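Local coordinates for protein 4-oxalocrotonate decarboxylase NahK (Pseudomonas putida, PDB 5D2J) that catalyses the decarboxylation of (3E)-2-oxohex-3-enedioate to 2-oxopent-4-enoate in the breakdown of aromatic hydrocarbons, and carries magnesium in its active site, at residues Val66-Gly71 with Ala218-Leu223; Met70-Trp75 with Thr85-Phe90; Ala115-Val120 with Ile237-Ile242. The protein carries 1 engineered substitution. All coordinates share one frame; numbering follows the deposited sequence. Where two conformers were deposited one is given.

Contact 1 of 3, residues Val66-Gly71 with Ala218-Leu223; sequences VGLKMG and AMLANL. With 0L1 (hexanedioic acid), chain E; EDO (1,2-ethanediol), chain F.
This is helix-on-sheet packing in the core of the fumarylacetoacetate hydrolase (FAH) fold, where L68 and M70 of strand 65-71 press into M219, L220 and L223 of helix 213-225. The helix runs steeply across the strand, at 104° between the two directions, with the segment axes 9.6 Å apart at their closest. All the contacts are apolar. L220 is the central piece: with its CG anti to the backbone N (chi1 175°), the two methyls fork toward the strand and serve different partners. L220 CD2 meets L68 CD1 at 3.9 Å, while L220 CD1 lies 3.9 Å from M70 SD. The thioether also leans on the stem of the same leucine, M70 SD to L220 CB at 3.7 Å. M70 bends at both chi2 and chi3, which swings its methyl round until M70 CE rests on M219 CG at 3.5 Å; the two methionines meet nearly at right angles, and the far end of M219 then leads away. L223 touches more lightly, its CD1 4.3 Å from M70 SD. At the start of the segment, V66 and G67 both face L91 of strand 87-92, a classic beta bulge. K69, between the two packing residues, points the other way, into the active site. There K69 NZ makes a salt bridge to E147 and a hydrogen bond to the carbonyl of A168. One strand thus offers one face to the helix and the other to the ligand, a dicarboxylate close in length to the substrate. K69 NZ also donates to O2 of the bound hexanedioic acid at 2.9 Å.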
ATOM      1  N   VAL A  66      -7.918  -5.505  -6.900  1.00 13.69           N
ATOM      2  CA  VAL A  66      -9.039  -4.805  -6.284  1.00 16.83           C
ATOM      3  C   VAL A  66      -8.692  -3.399  -5.841  1.00 22.72           C
ATOM      4  O   VAL A  66      -9.560  -2.673  -5.356  1.00 27.64           O
ATOM      5  CB  VAL A  66      -9.630  -5.594  -5.091  1.00 16.48           C
ATOM      6  CG1 VAL A  66     -10.167  -6.930  -5.564  1.00 20.95           C
ATOM      7  CG2 VAL A  66      -8.583  -5.795  -3.990  1.00 16.70           C
ATOM      8  N   GLY A  67      -7.434  -3.006  -6.003  1.00 16.66           N
ATOM      9  CA  GLY A  67      -7.057  -1.666  -5.597  1.00 18.54           C
ATOM     10  C   GLY A  67      -5.598  -1.322  -5.800  1.00 14.81           C
ATOM     11  O   GLY A  67      -4.833  -2.089  -6.385  1.00 12.99           O
ATOM     12  N   LEU A  68      -5.225  -0.145  -5.311  1.00 12.59           N
ATOM     13  CA  LEU A  68      -3.857   0.345  -5.378  1.00 12.63           C
ATOM     14  C   LEU A  68      -3.519   0.906  -4.000  1.00 11.54           C
ATOM     15  O   LEU A  68      -4.411   1.295  -3.242  1.00 12.98           O
ATOM     16  CB  LEU A  68      -3.759   1.475  -6.408  1.00 14.52           C
ATOM     17  CG  LEU A  68      -4.178   1.146  -7.842  1.00 14.59           C
ATOM     18  CD1 LEU A  68      -4.289   2.425  -8.667  1.00 16.38           C
ATOM     19  CD2 LEU A  68      -3.178   0.179  -8.444  1.00 20.70           C
ATOM     20  N   LYS A  69      -2.234   0.950  -3.677  1.00 12.51           N
ATOM     21  CA  LYS A  69      -1.807   1.559  -2.421  1.00 15.77           C
ATOM     22  C   LYS A  69      -0.727   2.593  -2.672  1.00 19.31           C
ATOM     23  O   LYS A  69      -0.042   2.553  -3.691  1.00 18.14           O
ATOM     24  CB  LYS A  69      -1.334   0.509  -1.402  1.00 16.20           C
ATOM     25  CG  LYS A  69      -0.355  -0.550  -1.910  1.00 20.41           C
ATOM     26  CD  LYS A  69       1.114  -0.161  -1.719  1.00 24.39           C
ATOM     27  CE  LYS A  69       1.474   0.167  -0.260  1.00 20.64           C
ATOM     28  NZ  LYS A  69       1.993  -0.979   0.567  1.00 18.27           N
ATOM     29  N   MET A  70      -0.598   3.526  -1.743  1.00 16.59           N
ATOM     30  CA  MET A  70       0.455   4.524  -1.799  1.00 19.57           C
ATOM     31  C   MET A  70       1.394   4.313  -0.626  1.00 16.51           C
ATOM     32  O   MET A  70       0.948   4.068   0.504  1.00 20.55           O
ATOM     33  CB  MET A  70      -0.145   5.930  -1.753  1.00 16.47           C
ATOM     34  CG  MET A  70      -0.802   6.332  -3.065  1.00 23.86           C
ATOM     35  SD  MET A  70       0.423   6.818  -4.299  1.00 19.29           S
ATOM     36  CE  MET A  70       0.766   8.473  -3.723  1.00 18.69           C
ATOM     37  N   GLY A  71       2.690   4.407  -0.892  1.00 16.61           N
ATOM     38  CA  GLY A  71       3.695   4.270   0.149  1.00 18.33           C
ATOM     39  C   GLY A  71       4.684   5.423   0.160  1.00 21.68           C
ATOM     40  O   GLY A  71       4.755   6.199  -0.800  1.00 17.58           O
ATOM     41  N   ALA A 218      -4.479  12.319  -5.547  1.00 13.53           N
ATOM     42  CA  ALA A 218      -4.030  13.168  -6.645  1.00 13.10           C
ATOM     43  C   ALA A 218      -2.620  12.790  -7.090  1.00 15.98           C
ATOM     44  O   ALA A 218      -2.323  12.761  -8.287  1.00 15.88           O
ATOM     45  CB  ALA A 218      -4.097  14.648  -6.249  1.00 12.75           C
ATOM     46  N   MET A 219      -1.750  12.498  -6.128  1.00 10.03           N
ATOM     47  CA  MET A 219      -0.379  12.093  -6.451  1.00 11.55           C
ATOM     48  C   MET A 219      -0.357  10.772  -7.207  1.00 14.50           C
ATOM     49  O   MET A 219       0.419  10.595  -8.152  1.00 11.61           O
ATOM     50  CB  MET A 219       0.455  11.995  -5.170  1.00 13.34           C
ATOM     51  CG  MET A 219       1.832  11.399  -5.370  1.00 18.29           C
ATOM     52  SD  MET A 219       2.982  12.489  -6.224  1.00 31.48           S
ATOM     53  CE  MET A 219       3.217  13.735  -4.952  1.00 31.79           C
ATOM     54  N   LEU A 220      -1.210   9.843  -6.793  1.00 14.09           N
ATOM     55  CA  LEU A 220      -1.306   8.555  -7.463  1.00 11.94           C
ATOM     56  C   LEU A 220      -1.730   8.724  -8.915  1.00  9.44           C
ATOM     57  O   LEU A 220      -1.161   8.097  -9.809  1.00 10.53           O
ATOM     58  CB  LEU A 220      -2.289   7.649  -6.724  1.00 12.42           C
ATOM     59  CG  LEU A 220      -2.613   6.290  -7.335  1.00 12.83           C
ATOM     60  CD1 LEU A 220      -1.359   5.443  -7.483  1.00 14.69           C
ATOM     61  CD2 LEU A 220      -3.640   5.569  -6.464  1.00 13.14           C
ATOM     62  N   ALA A 221      -2.734   9.562  -9.158  1.00  9.14           N
ATOM     63  CA  ALA A 221      -3.157   9.804 -10.534  1.00 11.02           C
ATOM     64  C   ALA A 221      -1.982  10.322 -11.360  1.00 16.01           C
ATOM     65  O   ALA A 221      -1.756   9.892 -12.501  1.00 14.18           O
ATOM     66  CB  ALA A 221      -4.323  10.784 -10.576  1.00 14.07           C
ATOM     67  N   ASN A 222      -1.218  11.240 -10.783  1.00 11.88           N
ATOM     68  CA  ASN A 222      -0.068  11.793 -11.495  1.00 14.02           C
ATOM     69  C   ASN A 222       1.042  10.774 -11.754  1.00 14.18           C
ATOM     70  O   ASN A 222       1.640  10.760 -12.829  1.00 13.24           O
ATOM     71  CB  ASN A 222       0.459  13.030 -10.765  1.00 13.37           C
ATOM     72  CG  ASN A 222      -0.550  14.153 -10.766  1.00 18.40           C
ATOM     73  OD1 ASN A 222      -1.342  14.269 -11.698  1.00 18.75           O
ATOM     74  ND2 ASN A 222      -0.546  14.969  -9.719  1.00 17.73           N
ATOM     75  N   LEU A 223       1.305   9.911 -10.783  1.00 13.99           N
ATOM     76  CA  LEU A 223       2.311   8.869 -10.962  1.00 12.95           C
ATOM     77  C   LEU A 223       1.889   7.890 -12.051  1.00 13.04           C
ATOM     78  O   LEU A 223       2.697   7.500 -12.897  1.00 17.01           O
ATOM     79  CB  LEU A 223       2.571   8.122  -9.645  1.00 12.28           C
ATOM     80  CG  LEU A 223       3.273   8.923  -8.537  1.00 13.58           C
ATOM     81  CD1 LEU A 223       3.251   8.178  -7.211  1.00 12.21           C
ATOM     82  CD2 LEU A 223       4.714   9.229  -8.939  1.00 19.70           C
TER
HETATM   83  O1  0L1 E 303       4.248   2.642   2.954  1.00 22.83           O
HETATM   84  C2  0L1 E 303       3.999   1.513   2.446  1.00 25.22           C
HETATM   85  O2  0L1 E 303       2.844   1.018   2.563  1.00 19.69           O
HETATM   86  C3  0L1 E 303       5.081   0.758   1.698  1.00 23.68           C
HETATM   87  C4  0L1 E 303       6.326   0.638   2.556  1.00 23.71           C
HETATM   88  C5  0L1 E 303       7.346  -0.209   1.827  1.00 27.84           C
HETATM   89  C6  0L1 E 303       8.669  -0.231   2.570  1.00 28.95           C
HETATM   90  C7  0L1 E 303       8.595  -1.113   3.800  1.00 29.82           C
HETATM   91  O4  0L1 E 303       8.369  -2.347   3.676  1.00 20.97           O
HETATM   92  O3  0L1 E 303       8.781  -0.624   4.952  1.00 24.21           O
HETATM   93  C1  EDO F 304       6.148   5.657 -12.891  1.00 32.43           C
HETATM   94  O1  EDO F 304       6.943   6.486 -12.025  1.00 42.57           O
HETATM   95  C2  EDO F 304       4.919   5.210 -12.115  1.00 31.30           C
HETATM   96  O2  EDO F 304       3.806   4.991 -12.988  1.00 20.72           O

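Contact 2 of 3, residues Met70-Trp75 with Thr85-Phe90. With 0L1 (hexanedioic acid), chain E; EDO (1,2-ethanediol), chain F.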
ATOM      1  N   MET A  70      -0.598   3.526  -1.743  1.00 16.59           N
ATOM      2  CA  MET A  70       0.455   4.524  -1.799  1.00 19.57           C
ATOM      3  C   MET A  70       1.394   4.313  -0.626  1.00 16.51           C
ATOM      4  O   MET A  70       0.948   4.068   0.504  1.00 20.55           O
ATOM      5  CB  MET A  70      -0.145   5.930  -1.753  1.00 16.47           C
ATOM      6  CG  MET A  70      -0.802   6.332  -3.065  1.00 23.86           C
ATOM      7  SD  MET A  70       0.423   6.818  -4.299  1.00 19.29           S
ATOM      8  CE  MET A  70       0.766   8.473  -3.723  1.00 18.69           C
ATOM      9  N   GLY A  71       2.690   4.407  -0.892  1.00 16.61           N
ATOM     10  CA  GLY A  71       3.695   4.270   0.149  1.00 18.33           C
ATOM     11  C   GLY A  71       4.684   5.423   0.160  1.00 21.68           C
ATOM     12  O   GLY A  71       4.755   6.199  -0.800  1.00 17.58           O
ATOM     13  N   LEU A  72       5.448   5.530   1.246  1.00 17.46           N
ATOM     14  CA  LEU A  72       6.373   6.643   1.446  1.00 20.05           C
ATOM     15  C   LEU A  72       5.611   7.963   1.353  1.00 24.88           C
ATOM     16  O   LEU A  72       6.012   8.889   0.644  1.00 25.03           O
ATOM     17  CB  LEU A  72       7.527   6.606   0.435  1.00 21.22           C
ATOM     18  CG  LEU A  72       8.249   5.264   0.264  1.00 31.05           C
ATOM     19  CD1 LEU A  72       9.522   5.422  -0.567  1.00 32.39           C
ATOM     20  CD2 LEU A  72       8.555   4.617   1.606  1.00 34.78           C
ATOM     21  N   THR A  73       4.508   8.044   2.086  1.00 24.39           N
ATOM     22  CA  THR A  73       3.658   9.223   2.050  1.00 20.86           C
ATOM     23  C   THR A  73       3.960  10.206   3.188  1.00 22.84           C
ATOM     24  O   THR A  73       3.177  11.118   3.441  1.00 23.96           O
ATOM     25  CB  THR A  73       2.165   8.832   2.071  1.00 22.30           C
ATOM     26  OG1 THR A  73       1.907   7.987   3.198  1.00 22.47           O
ATOM     27  CG2 THR A  73       1.781   8.088   0.802  1.00 18.51           C
ATOM     28  N   SER A  74       5.097  10.017   3.859  1.00 38.24           N
ATOM     29  CA  SER A  74       5.557  10.945   4.896  1.00 48.90           C
ATOM     30  C   SER A  74       6.773  11.731   4.418  1.00 50.24           C
ATOM     31  O   SER A  74       7.607  11.209   3.669  1.00 46.09           O
ATOM     32  CB  SER A  74       5.937  10.189   6.174  1.00 52.75           C
ATOM     33  OG  SER A  74       4.946   9.245   6.534  1.00 57.70           O
ATOM     34  N   TRP A  75       6.868  12.984   4.848  1.00 50.29           N
ATOM     35  CA  TRP A  75       8.050  13.805   4.600  1.00 54.42           C
ATOM     36  C   TRP A  75       9.298  13.067   5.077  1.00 54.36           C
ATOM     37  O   TRP A  75      10.322  13.050   4.391  1.00 59.06           O
ATOM     38  CB  TRP A  75       7.923  15.153   5.312  1.00 54.46           C
ATOM     39  N   THR A  85       9.208  11.776  -4.258  1.00 32.84           N
ATOM     40  CA  THR A  85       7.789  11.433  -4.373  1.00 30.26           C
ATOM     41  C   THR A  85       7.456  10.077  -3.730  1.00 24.34           C
ATOM     42  O   THR A  85       8.338   9.235  -3.539  1.00 21.87           O
ATOM     43  CB  THR A  85       7.294  11.435  -5.857  1.00 35.90           C
ATOM     44  OG1 THR A  85       7.558  10.168  -6.466  1.00 32.43           O
ATOM     45  CG2 THR A  85       7.948  12.546  -6.668  1.00 38.19           C
ATOM     46  N   PRO A  86       6.177   9.870  -3.378  1.00 25.34           N
ATOM     47  CA  PRO A  86       5.717   8.557  -2.914  1.00 18.59           C
ATOM     48  C   PRO A  86       5.861   7.486  -3.996  1.00 20.32           C
ATOM     49  O   PRO A  86       6.233   7.791  -5.128  1.00 18.21           O
ATOM     50  CB  PRO A  86       4.229   8.783  -2.645  1.00 18.46           C
ATOM     51  CG  PRO A  86       4.096  10.242  -2.372  1.00 24.00           C
ATOM     52  CD  PRO A  86       5.146  10.913  -3.215  1.00 23.57           C
ATOM     53  N   ILE A  87       5.563   6.241  -3.634  1.00 13.51           N
ATOM     54  CA  ILE A  87       5.529   5.144  -4.586  1.00 11.70           C
ATOM     55  C   ILE A  87       4.158   4.498  -4.472  1.00 12.69           C
ATOM     56  O   ILE A  87       3.425   4.737  -3.511  1.00 15.14           O
ATOM     57  CB  ILE A  87       6.621   4.087  -4.297  1.00 12.06           C
ATOM     58  CG1 ILE A  87       6.442   3.486  -2.898  1.00 13.26           C
ATOM     59  CG2 ILE A  87       8.005   4.708  -4.412  1.00 15.12           C
ATOM     60  CD1 ILE A  87       7.412   2.319  -2.587  1.00 16.57           C
ATOM     61  N   TYR A  88       3.797   3.691  -5.458  1.00 11.53           N
ATOM     62  CA  TYR A  88       2.550   2.954  -5.370  1.00  9.50           C
ATOM     63  C   TYR A  88       2.787   1.475  -5.644  1.00 13.21           C
ATOM     64  O   TYR A  88       3.853   1.081  -6.139  1.00 13.12           O
ATOM     65  CB  TYR A  88       1.502   3.514  -6.344  1.00 11.72           C
ATOM     66  CG  TYR A  88       1.819   3.315  -7.819  1.00 12.01           C
ATOM     67  CD1 TYR A  88       1.519   2.121  -8.469  1.00 13.60           C
ATOM     68  CD2 TYR A  88       2.390   4.342  -8.568  1.00 11.73           C
ATOM     69  CE1 TYR A  88       1.804   1.954  -9.820  1.00 13.18           C
ATOM     70  CE2 TYR A  88       2.663   4.188  -9.900  1.00 11.11           C
ATOM     71  CZ  TYR A  88       2.378   2.991 -10.526  1.00 11.72           C
ATOM     72  OH  TYR A  88       2.668   2.843 -11.865  1.00 12.36           O
ATOM     73  N   GLY A  89       1.779   0.671  -5.325  1.00 12.53           N
ATOM     74  CA  GLY A  89       1.779  -0.745  -5.638  1.00 11.30           C
ATOM     75  C   GLY A  89       0.334  -1.155  -5.826  1.00 14.03           C
ATOM     76  O   GLY A  89      -0.567  -0.335  -5.625  1.00 14.20           O
ATOM     77  N   PHE A  90       0.096  -2.402  -6.224  1.00 11.73           N
ATOM     78  CA  PHE A  90      -1.277  -2.861  -6.453  1.00 10.88           C
ATOM     79  C   PHE A  90      -1.742  -3.782  -5.327  1.00 12.71           C
ATOM     80  O   PHE A  90      -0.928  -4.291  -4.546  1.00 13.73           O
ATOM     81  CB  PHE A  90      -1.395  -3.582  -7.797  1.00 10.84           C
ATOM     82  CG  PHE A  90      -0.616  -4.863  -7.864  1.00 14.08           C
ATOM     83  CD1 PHE A  90      -1.181  -6.059  -7.434  1.00 13.69           C
ATOM     84  CD2 PHE A  90       0.685  -4.870  -8.347  1.00 12.56           C
ATOM     85  CE1 PHE A  90      -0.459  -7.244  -7.482  1.00 14.02           C
ATOM     86  CE2 PHE A  90       1.417  -6.051  -8.404  1.00 12.94           C
ATOM     87  CZ  PHE A  90       0.846  -7.240  -7.970  1.00 17.31           C
TER
HETATM   88  O1  0L1 E 303       4.248   2.642   2.954  1.00 22.83           O
HETATM   89  C2  0L1 E 303       3.999   1.513   2.446  1.00 25.22           C
HETATM   90  O2  0L1 E 303       2.844   1.018   2.563  1.00 19.69           O
HETATM   91  C3  0L1 E 303       5.081   0.758   1.698  1.00 23.68           C
HETATM   92  C4  0L1 E 303       6.326   0.638   2.556  1.00 23.71           C
HETATM   93  C5  0L1 E 303       7.346  -0.209   1.827  1.00 27.84           C
HETATM   94  C6  0L1 E 303       8.669  -0.231   2.570  1.00 28.95           C
HETATM   95  C7  0L1 E 303       8.595  -1.113   3.800  1.00 29.82           C
HETATM   96  O4  0L1 E 303       8.369  -2.347   3.676  1.00 20.97           O
HETATM   97  O3  0L1 E 303       8.781  -0.624   4.952  1.00 24.21           O
HETATM   98  C1  EDO F 304       6.148   5.657 -12.891  1.00 32.43           C
HETATM   99  O1  EDO F 304       6.943   6.486 -12.025  1.00 42.57           O
HETATM  100  C2  EDO F 304       4.919   5.210 -12.115  1.00 31.30           C
HETATM  101  O2  EDO F 304       3.806   4.991 -12.988  1.00 20.72           O
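G71 and I87 form the tight heart of this antiparallel strand pair: G71 N donates to I87 O at 2.7 Å, almost straight at 175°, and I87 N returns a bond to G71 O at 2.9 Å. P86 closes in beside this pair, its CB 3.2 Å from G71 O and 3.6 Å from M70 CE. G71 lies hard against the ligand too, since a CB there would come within 2.9 Å of C3 of the hexanedioic acid. Beyond it the fit relaxes. L72, a residue of the 2-oxoglutarate site, takes left-handed backbone angles and reaches I87 only loosely, CG to CG1 at 4.1 Å. S74 and W75 then lead out to the partly exposed end, where the indole of W75 is not modelled. On the M70 side of the sheet, Y88 CB sits 4.0 Å from M70 SD and the ring swings away; Y88 OH donates to O2 of an ethanediol at 2.7 Å, in the ring plane. Trading Y88 for an alanine would probably leave W52 NE1 without its hydroxyl partner, Y48 without the ring it stacks on, and a gap beside L220. Helix 213-225 packs on M70 and Y88, helix 75-80 touches L72 and P86, and helix 44-60 reaches I87 and Y88 through Y48.

Contact 3 of 3, residues Ala115-Val120 with Ile237-Ile242. With MG (magnesium ion), chain C.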
ATOM      1  N   ALA A 115      -1.920   1.666  10.294  1.00 12.43           N
ATOM      2  CA  ALA A 115      -3.311   2.110  10.118  1.00 14.22           C
ATOM      3  C   ALA A 115      -3.394   3.144   8.996  1.00 15.30           C
ATOM      4  O   ALA A 115      -2.535   4.019   8.896  1.00 14.33           O
ATOM      5  CB  ALA A 115      -3.846   2.692  11.400  1.00 14.75           C
ATOM      6  N   GLU A 116      -4.404   3.029   8.132  1.00 11.77           N
ATOM      7  CA  GLU A 116      -4.553   3.932   6.996  1.00 14.52           C
ATOM      8  C   GLU A 116      -6.026   4.252   6.800  1.00 15.03           C
ATOM      9  O   GLU A 116      -6.889   3.666   7.466  1.00 14.13           O
ATOM     10  CB  GLU A 116      -3.980   3.300   5.716  1.00 13.98           C
ATOM     11  CG  GLU A 116      -2.627   2.620   5.927  1.00 15.37           C
ATOM     12  CD  GLU A 116      -1.825   2.424   4.653  1.00 15.91           C
ATOM     13  OE1 GLU A 116      -2.273   2.865   3.574  1.00 13.63           O
ATOM     14  OE2 GLU A 116      -0.721   1.838   4.743  1.00 18.39           O
ATOM     15  N   ILE A 117      -6.316   5.185   5.895  1.00 10.39           N
ATOM     16  CA  ILE A 117      -7.696   5.416   5.474  1.00 11.17           C
ATOM     17  C   ILE A 117      -7.735   5.204   3.968  1.00 13.25           C
ATOM     18  O   ILE A 117      -6.834   5.642   3.244  1.00 14.80           O
ATOM     19  CB  ILE A 117      -8.243   6.817   5.910  1.00 15.14           C
ATOM     20  CG1 ILE A 117      -9.757   6.904   5.672  1.00 12.84           C
ATOM     21  CG2 ILE A 117      -7.498   7.972   5.221  1.00 14.17           C
ATOM     22  CD1 ILE A 117     -10.568   5.976   6.578  1.00 14.84           C
ATOM     23  N   SER A 118      -8.734   4.459   3.500  1.00 11.21           N
ATOM     24  CA  SER A 118      -8.841   4.161   2.082  1.00 12.93           C
ATOM     25  C   SER A 118     -10.037   4.906   1.518  1.00 12.55           C
ATOM     26  O   SER A 118     -10.913   5.349   2.269  1.00 11.40           O
ATOM     27  CB  SER A 118      -9.028   2.660   1.868  1.00 13.87           C
ATOM     28  OG  SER A 118      -7.892   1.939   2.325  1.00 14.34           O
ATOM     29  N   VAL A 119     -10.064   5.048   0.197  1.00 11.76           N
ATOM     30  CA  VAL A 119     -11.233   5.591  -0.480  1.00 11.13           C
ATOM     31  C   VAL A 119     -11.609   4.657  -1.615  1.00 10.28           C
ATOM     32  O   VAL A 119     -10.778   3.881  -2.101  1.00 11.22           O
ATOM     33  CB  VAL A 119     -10.993   7.011  -1.055  1.00 15.02           C
ATOM     34  CG1 VAL A 119     -10.721   8.025   0.058  1.00 14.48           C
ATOM     35  CG2 VAL A 119      -9.858   6.989  -2.096  1.00 13.82           C
ATOM     36  N   VAL A 120     -12.872   4.711  -2.018  1.00 13.47           N
ATOM     37  CA  VAL A 120     -13.312   4.042  -3.232  1.00 11.88           C
ATOM     38  C   VAL A 120     -13.806   5.152  -4.141  1.00 11.51           C
ATOM     39  O   VAL A 120     -14.571   6.009  -3.705  1.00 13.16           O
ATOM     40  CB  VAL A 120     -14.446   3.036  -2.955  1.00 12.46           C
ATOM     41  CG1 VAL A 120     -15.182   2.685  -4.241  1.00 15.93           C
ATOM     42  CG2 VAL A 120     -13.880   1.770  -2.300  1.00 15.09           C
ATOM     43  N   ILE A 237      -8.460   2.631  -2.975  1.00 11.27           N
ATOM     44  CA  ILE A 237      -7.115   3.185  -2.835  1.00 10.38           C
ATOM     45  C   ILE A 237      -6.726   3.325  -1.373  1.00 13.51           C
ATOM     46  O   ILE A 237      -7.382   4.047  -0.633  1.00 11.17           O
ATOM     47  CB  ILE A 237      -7.019   4.593  -3.453  1.00 11.42           C
ATOM     48  CG1 ILE A 237      -7.505   4.591  -4.908  1.00  9.13           C
ATOM     49  CG2 ILE A 237      -5.579   5.108  -3.355  1.00 12.29           C
ATOM     50  CD1 ILE A 237      -7.653   6.019  -5.506  1.00 11.62           C
ATOM     51  N   MET A 238      -5.654   2.653  -0.966  1.00  9.98           N
ATOM     52  CA  MET A 238      -5.128   2.799   0.393  0.55 11.54           C
ATOM     53  C   MET A 238      -4.139   3.947   0.388  1.00 12.98           C
ATOM     54  O   MET A 238      -3.078   3.856  -0.229  1.00 13.92           O
ATOM     55  CB  MET A 238      -4.446   1.511   0.852  0.55 13.19           C
ATOM     56  CG  MET A 238      -5.403   0.361   1.035  0.55  9.70           C
ATOM     57  SD  MET A 238      -4.574  -1.061   1.752  0.55 16.38           S
ATOM     58  CE  MET A 238      -3.825  -0.269   3.165  0.55 24.30           C
ATOM     59  N   THR A 239      -4.481   5.035   1.075  1.00 11.41           N
ATOM     60  CA  THR A 239      -3.776   6.293   0.835  1.00  9.77           C
ATOM     61  C   THR A 239      -2.429   6.499   1.511  1.00 12.94           C
ATOM     62  O   THR A 239      -1.693   7.411   1.126  1.00 13.07           O
ATOM     63  CB  THR A 239      -4.671   7.525   1.085  1.00 11.29           C
ATOM     64  OG1 THR A 239      -5.108   7.541   2.450  1.00 11.52           O
ATOM     65  CG2 THR A 239      -5.895   7.488   0.162  1.00 14.95           C
ATOM     66  N   GLY A 240      -2.107   5.674   2.505  1.00 12.60           N
ATOM     67  CA  GLY A 240      -0.810   5.764   3.163  1.00 10.17           C
ATOM     68  C   GLY A 240      -0.837   5.600   4.675  1.00 15.06           C
ATOM     69  O   GLY A 240      -1.885   5.739   5.308  1.00 13.05           O
ATOM     70  N   GLY A 241       0.324   5.309   5.258  1.00 13.28           N
ATOM     71  CA  GLY A 241       0.406   5.089   6.695  1.00 16.77           C
ATOM     72  C   GLY A 241       0.117   6.325   7.535  1.00 15.38           C
ATOM     73  O   GLY A 241       0.806   7.347   7.426  1.00 19.50           O
ATOM     74  N   ILE A 242      -0.906   6.227   8.384  1.00 11.12           N
ATOM     75  CA  ILE A 242      -1.213   7.280   9.357  1.00 11.83           C
ATOM     76  C   ILE A 242      -0.419   7.043  10.647  1.00 18.27           C
ATOM     77  O   ILE A 242       0.053   7.990  11.288  1.00 18.67           O
ATOM     78  CB  ILE A 242      -2.722   7.333   9.661  1.00 11.66           C
ATOM     79  CG1 ILE A 242      -3.489   7.850   8.447  1.00 13.10           C
ATOM     80  CG2 ILE A 242      -3.013   8.265  10.846  1.00 13.10           C
ATOM     81  CD1 ILE A 242      -5.001   7.677   8.560  1.00 15.24           C
TER
HETATM   82 MG    MG C 301       0.980   1.344   3.674  1.00 15.86          MG
HETATM   83  O   HOH W   1      -0.196   2.170   2.041  1.00 16.99           O
HETATM   84  O   HOH W   2      -4.248   6.761   4.942  1.00 13.57           O
HETATM   85  O   HOH W   3       2.009   3.200   4.080  1.00 28.93           O
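A115 starts the pairing of strand 112-121 with the chain around G240: its carbonyl O takes the backbone N-H of I242 at 2.8 Å. E116 comes next and supplies one of the metal's ligands. Its CG stands anti to the carbonyl carbon (chi1 -44°) and the chain runs on extended, bringing E116 OE2 to 2.1 Å from the magnesium. E116 OE1 takes a bond from a water that is itself a magnesium ligand and, weakly, from G240 N at 3.0 Å, so both oxygens of the carboxylate are engaged. E114 and E147 bind the same ion, and O2 of the hexanedioic acid is also within bonding distance of it. G240 has backbone angles (phi 139°) that by themselves call for glycine. I117 follows, and its carbonyl O accepts twice from one residue, from T239 OG1 at 2.7 Å and from T239 N at 3.3 Å. A water bridges the two segments, accepting from I117 N and donating to T239 OG1 and G240 O; it stands in where the backbones part. This is the metal site of the FAH fold, laid beside the antiparallel pairing of S118-V119 with I237-M238. I117 CG2 also brushes I242 CD1. S118 pairs with M238 as a non-hydrogen-bonded antiparallel pair; S118 CA lies 3.1 Å from I237 O in a CA-H...O contact, while S118 OG bonds to T145 on the next strand. V119 brings the regular hydrogen-bonded pair with I237, V119 N to I237 O at 3.0 Å and I237 N to V119 O at 2.8 Å, and V119 CG2 packs against I237 CB.

After two N-terminal helices, strand 65-71 serves contacts 1 and 2 alike. Contact 2 closes a short loop holding helix 75-80 and returns the chain antiparallel as strand 87-92. Strand 112-121 then opens contact 3, after contact 2 has closed. Contact 1 closes next, when helix 213-225 comes back onto strand 65-71 across 146 residues; its long loop starts from the same stretch as contact 2, with which it shares M70 and G71, and runs on past it. Strand 236-238 closes contact 3 last, so contacts 1 and 3 cross. That strand lies between 65-71 and 112-121, with M238 probably hydrogen-bonded to L68 and M70, so all these strands belong to one sheet, with helix 213-225 packed on it.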